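Local coordinates for putative O-acetylhomoserine (Thiol)-lyase (Campylobacter jejuni, PDB 4OC9), which probably uses pyridoxal 5'-phosphate to make homocysteine from O-acetylhomoserine and sulfide, as related trans-sulfuration enzymes do, at residues Asn101-Lys107 against Ala127-Asp133; Tyr54-Ser58 against Leu267-Ser273. All coordinates share one frame; numbering follows the deposited sequence.

Contact 1 of 2, residues Asn101-Lys107 against Ala127-Asp133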
# COMPACT_ATOMS: atom_id res chain seq x y z
N ASN D 101 39.61 -11.35 1.55
CA ASN D 101 39.62 -10.15 0.77
C ASN D 101 38.74 -10.33 -0.46
O ASN D 101 38.39 -11.46 -0.84
CB ASN D 101 41.05 -9.75 0.39
CG ASN D 101 41.71 -10.71 -0.57
OD1 ASN D 101 41.47 -10.66 -1.77
ND2 ASN D 101 42.67 -11.46 -0.07
N VAL D 102 38.35 -9.21 -1.05
CA VAL D 102 37.52 -9.23 -2.24
C VAL D 102 38.13 -8.25 -3.20
O VAL D 102 38.64 -7.20 -2.80
CB VAL D 102 36.03 -8.83 -1.98
CG1 VAL D 102 35.37 -9.81 -1.01
CG2 VAL D 102 35.92 -7.41 -1.41
N ALA D 103 38.03 -8.59 -4.48
CA ALA D 103 38.55 -7.74 -5.56
C ALA D 103 37.37 -6.95 -6.14
O ALA D 103 36.32 -7.53 -6.46
CB ALA D 103 39.18 -8.58 -6.64
N TYR D 104 37.56 -5.64 -6.31
CA TYR D 104 36.50 -4.82 -6.83
C TYR D 104 36.95 -3.80 -7.87
O TYR D 104 38.03 -3.24 -7.80
CB TYR D 104 35.81 -4.09 -5.68
CG TYR D 104 36.64 -2.97 -5.04
CD1 TYR D 104 37.67 -3.24 -4.15
CD2 TYR D 104 36.33 -1.64 -5.29
CE1 TYR D 104 38.41 -2.21 -3.58
CE2 TYR D 104 37.04 -0.62 -4.70
CZ TYR D 104 38.09 -0.91 -3.85
OH TYR D 104 38.79 0.11 -3.28
N SER D 105 36.09 -3.56 -8.83
CA SER D 105 36.34 -2.61 -9.90
C SER D 105 36.46 -1.17 -9.38
O SER D 105 35.75 -0.75 -8.45
CB SER D 105 35.20 -2.69 -10.95
OG SER D 105 35.33 -1.67 -11.92
N ASN D 106 37.37 -0.43 -9.99
CA ASN D 106 37.63 0.95 -9.62
C ASN D 106 36.58 1.87 -10.23
O ASN D 106 36.58 3.07 -10.01
CB ASN D 106 39.03 1.39 -10.08
CG ASN D 106 39.18 1.40 -11.61
OD1 ASN D 106 38.46 0.73 -12.36
ND2 ASN D 106 40.17 2.13 -12.06
N LYS D 107 35.70 1.29 -11.05
CA LYS D 107 34.63 2.07 -11.67
C LYS D 107 33.23 1.50 -11.31
O LYS D 107 32.66 0.70 -12.06
CB LYS D 107 34.81 2.18 -13.19
CG LYS D 107 36.10 2.87 -13.58
CD LYS D 107 36.21 3.13 -15.06
CE LYS D 107 37.56 3.71 -15.35
NZ LYS D 107 37.68 4.14 -16.76
N ALA D 127 39.54 -5.04 1.12
CA ALA D 127 39.14 -4.72 -0.24
C ALA D 127 40.36 -4.38 -1.10
O ALA D 127 41.24 -3.64 -0.66
CB ALA D 127 38.16 -3.57 -0.26
N ARG D 128 40.40 -4.94 -2.31
CA ARG D 128 41.49 -4.72 -3.26
C ARG D 128 40.96 -4.28 -4.61
O ARG D 128 40.40 -5.06 -5.35
CB ARG D 128 42.33 -6.00 -3.44
CG ARG D 128 42.98 -6.49 -2.15
CD ARG D 128 43.76 -7.77 -2.38
NE ARG D 128 44.32 -8.28 -1.12
CZ ARG D 128 44.99 -9.42 -1.02
NH1 ARG D 128 45.19 -10.19 -2.10
NH2 ARG D 128 45.45 -9.81 0.15
N GLU D 129 41.19 -3.00 -4.91
CA GLU D 129 40.79 -2.36 -6.13
C GLU D 129 41.52 -2.90 -7.37
O GLU D 129 42.65 -3.41 -7.28
CB GLU D 129 41.16 -0.89 -6.04
CG GLU D 129 40.71 -0.01 -7.20
CD GLU D 129 41.31 1.40 -7.12
OE1 GLU D 129 40.80 2.37 -7.75
OE2 GLU D 129 42.31 1.55 -6.41
N PHE D 130 40.86 -2.86 -8.53
CA PHE D 130 41.50 -3.31 -9.78
C PHE D 130 40.88 -2.44 -10.86
O PHE D 130 39.79 -1.88 -10.67
CB PHE D 130 41.38 -4.82 -10.09
CG PHE D 130 40.00 -5.26 -10.53
CD1 PHE D 130 39.07 -5.67 -9.61
CD2 PHE D 130 39.68 -5.31 -11.89
CE1 PHE D 130 37.82 -6.10 -10.03
CE2 PHE D 130 38.45 -5.76 -12.31
CZ PHE D 130 37.51 -6.14 -11.38
N ASP D 131 41.59 -2.33 -11.97
CA ASP D 131 41.16 -1.53 -13.09
C ASP D 131 40.48 -2.43 -14.15
O ASP D 131 41.14 -3.31 -14.72
CB ASP D 131 42.39 -0.82 -13.67
CG ASP D 131 42.06 0.14 -14.83
OD1 ASP D 131 40.88 0.36 -15.20
OD2 ASP D 131 43.05 0.68 -15.38
N ILE D 132 39.20 -2.19 -14.42
CA ILE D 132 38.50 -3.00 -15.43
C ILE D 132 39.09 -2.81 -16.81
O ILE D 132 38.86 -3.63 -17.69
CB ILE D 132 37.00 -2.70 -15.64
CG1 ILE D 132 36.84 -1.20 -15.76
CG2 ILE D 132 36.16 -3.20 -14.51
CD1 ILE D 132 35.65 -0.86 -16.60
N ASP D 133 39.77 -1.69 -17.03
CA ASP D 133 40.39 -1.41 -18.33
C ASP D 133 41.75 -2.06 -18.51
O ASP D 133 42.28 -2.06 -19.60
CB ASP D 133 40.51 0.10 -18.54
CG ASP D 133 39.16 0.78 -18.75
OD1 ASP D 133 38.26 0.14 -19.32
OD2 ASP D 133 39.03 1.98 -18.41

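Contact 2 of 2, residues Tyr54-Ser58 against Leu267-Ser273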
# COMPACT_ATOMS: atom_id res chain seq x y z
N TYR D 54 8.20 -17.25 8.09
CA TYR D 54 8.13 -15.90 8.62
C TYR D 54 8.69 -14.98 7.56
O TYR D 54 9.75 -15.26 6.98
CB TYR D 54 8.96 -15.83 9.89
CG TYR D 54 8.88 -14.51 10.61
CD1 TYR D 54 7.71 -14.14 11.31
CD2 TYR D 54 9.98 -13.68 10.72
CE1 TYR D 54 7.63 -12.96 12.02
CE2 TYR D 54 9.91 -12.49 11.41
CZ TYR D 54 8.73 -12.14 12.07
OH TYR D 54 8.67 -10.96 12.78
N SER D 55 7.98 -13.87 7.33
CA SER D 55 8.34 -12.89 6.28
C SER D 55 9.72 -12.28 6.31
O SER D 55 10.17 -11.76 5.28
CB SER D 55 7.25 -11.84 6.07
OG SER D 55 6.10 -12.48 5.60
N ARG D 56 10.40 -12.31 7.44
CA ARG D 56 11.77 -11.79 7.43
C ARG D 56 12.66 -12.66 6.54
O ARG D 56 13.63 -12.19 5.99
CB ARG D 56 12.35 -11.66 8.84
CG ARG D 56 13.87 -11.56 8.93
CD ARG D 56 14.39 -11.09 10.26
NE ARG D 56 13.63 -11.50 11.43
CZ ARG D 56 13.75 -12.61 12.15
NH1 ARG D 56 14.58 -13.57 11.81
NH2 ARG D 56 12.96 -12.75 13.21
N LEU D 57 12.29 -13.94 6.40
CA LEU D 57 13.04 -14.90 5.56
C LEU D 57 12.51 -14.92 4.13
O LEU D 57 13.28 -14.85 3.20
CB LEU D 57 12.90 -16.32 6.10
CG LEU D 57 13.15 -16.51 7.59
CD1 LEU D 57 13.31 -18.00 7.84
CD2 LEU D 57 14.41 -15.80 7.99
N SER D 58 11.19 -15.08 3.98
CA SER D 58 10.60 -15.10 2.67
C SER D 58 9.11 -14.77 2.77
O SER D 58 8.46 -15.02 3.79
CB SER D 58 10.75 -16.45 1.99
OG SER D 58 9.94 -17.43 2.65
N LEU D 267 19.40 -13.15 5.77
CA LEU D 267 18.08 -12.56 5.97
C LEU D 267 17.62 -12.88 7.38
O LEU D 267 17.18 -11.99 8.10
CB LEU D 267 17.03 -13.06 4.97
CG LEU D 267 17.03 -12.42 3.59
CD1 LEU D 267 16.11 -13.15 2.62
CD2 LEU D 267 16.61 -10.96 3.75
N ARG D 268 17.75 -14.13 7.78
CA ARG D 268 17.30 -14.52 9.09
C ARG D 268 17.93 -13.78 10.24
O ARG D 268 17.25 -13.37 11.16
CB ARG D 268 17.49 -16.01 9.31
CG ARG D 268 16.88 -16.49 10.61
CD ARG D 268 16.89 -18.00 10.71
NE ARG D 268 16.05 -18.47 11.83
CZ ARG D 268 15.81 -19.75 12.14
NH1 ARG D 268 16.34 -20.74 11.44
NH2 ARG D 268 15.03 -20.04 13.17
N ASP D 269 19.24 -13.57 10.17
CA ASP D 269 19.93 -12.90 11.28
C ASP D 269 20.20 -11.39 11.10
O ASP D 269 20.28 -10.68 12.09
CB ASP D 269 21.26 -13.64 11.56
CG ASP D 269 21.06 -15.15 11.88
OD1 ASP D 269 19.91 -15.60 12.08
OD2 ASP D 269 22.08 -15.88 11.91
N LEU D 270 20.44 -10.93 9.88
CA LEU D 270 20.72 -9.49 9.64
C LEU D 270 19.44 -8.73 9.28
O LEU D 270 19.35 -7.52 9.50
CB LEU D 270 21.84 -9.27 8.63
CG LEU D 270 23.32 -9.46 9.04
CD1 LEU D 270 23.49 -10.65 9.94
CD2 LEU D 270 24.39 -9.50 7.94
N GLY D 271 18.47 -9.45 8.72
CA GLY D 271 17.17 -8.88 8.41
C GLY D 271 16.88 -7.74 7.49
O GLY D 271 16.04 -6.90 7.81
N ALA D 272 17.57 -7.69 6.36
CA ALA D 272 17.38 -6.63 5.37
C ALA D 272 16.30 -7.14 4.41
O ALA D 272 16.50 -7.29 3.21
CB ALA D 272 18.66 -6.33 4.65
N SER D 273 15.15 -7.37 4.98
CA SER D 273 14.01 -7.90 4.28
C SER D 273 13.23 -6.88 3.46
O SER D 273 13.05 -5.70 3.80
CB SER D 273 13.21 -8.71 5.32
OG SER D 273 12.05 -9.37 4.85

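Contact 1 of 2, residues Asn101-Lys107 against Ala127-Asp133
Arg128 N donates to Val102 O at 2.9 Å, and Tyr104 N to Arg128 O at 3.1 Å; Phe130 N then returns to Tyr104 O, and a weak bond from Asn106 N to Phe130 O ends the ladder where the strands give way to loops. The guanidinium of Arg128 lies under the amide of Asn101, their planes 16° apart and Asn101 ND2 over its centre, 3.2 Å from Arg128 CZ. Two donors face each other, and Asp143 serves both, taking ND2 on OD1 and NH1 on OD2, while Val141 O also accepts from NH1 and Asn101 OD1 hydrogen-bonds to Thr146 OG1. With chi1 near 70°, the Tyr104 and Phe130 rings lean over the neighbouring strand: Glu129 CA sits over a face of Tyr104 and Ser105 CA over a face of Phe130, each a CH-pi contact. This is the parallel pairing of a beta-alpha-beta unit, whose helix 110-119 covers the face carrying Val102, Tyr104 and Ala127; helix 136-141, later in the chain, packs on the face with Ala103 and Phe130. Beyond the strand ends, the extended Lys107 brings NZ to 3.0 Å from Asp133 OD2, a salt bridge. Tyr326 OH hydrogen-bonds to both partners, and Gln158 OE1 to NZ.

Contact 2 of 2, residues Tyr54-Ser58 against Leu267-Ser273
Arg268 CA lies in plane at the edge of the Arg56 guanidinium, and Tyr54 CD2 stands above one face, toward the rim. Arg56 NH1 reaches Arg268 O at 2.8 Å, but the N-H points well off the oxygen (119°) and the bond is weak. A bend at chi3 (33°) turns the group back to this carbonyl, after Arg56 CG has passed 3.4 Å from Leu267 O; NH2 meanwhile bonds Tyr109 OH of the second subunit. Beside the arginine, the CD2 branch of Leu57 presses on the helix backbone, 3.3 Å from Arg268 CA, and also meets CB and CG of that residue. Leu267 answers from the helix with CD1, 3.4 Å from Leu57 O. Ser273 OG lies 3.1 Å from Ser55 O and 3.4 Å from Arg56 O, at most a weak hold. Gly271, with positive phi, carries the chain out of the helix past Arg56 CD. Tyr54 OH bonds the pyridoxal-lysine of the second subunit, which places this loop at the neighbour's active site. Helix 257-270 thus ends between the 54-58 loop and the large sheet, where Leu267 packs on strand 77-81 and on Tyr90 of helix 84-93.

The two contacts illustrate how position in a fold sets chemistry. Contact 1 belongs to one margin of the seven-stranded sheet, where strands share regular backbone bonds; most residues are buried, yet several of strand 126-130 and the loop after it are less so, and no other chain touches it. Contact 2, the more buried, joins a loop to a helix terminus more than 200 residues later and has no ladder, relying on weak bonds to carbonyl oxygens and on leucine packing, with the second subunit in contact. They share no helix or strand, although Leu267 in contact 2 packs on strand 77-81, at that sheet's other margin. The centres of contacts 1 and 2 are about 30 Å apart.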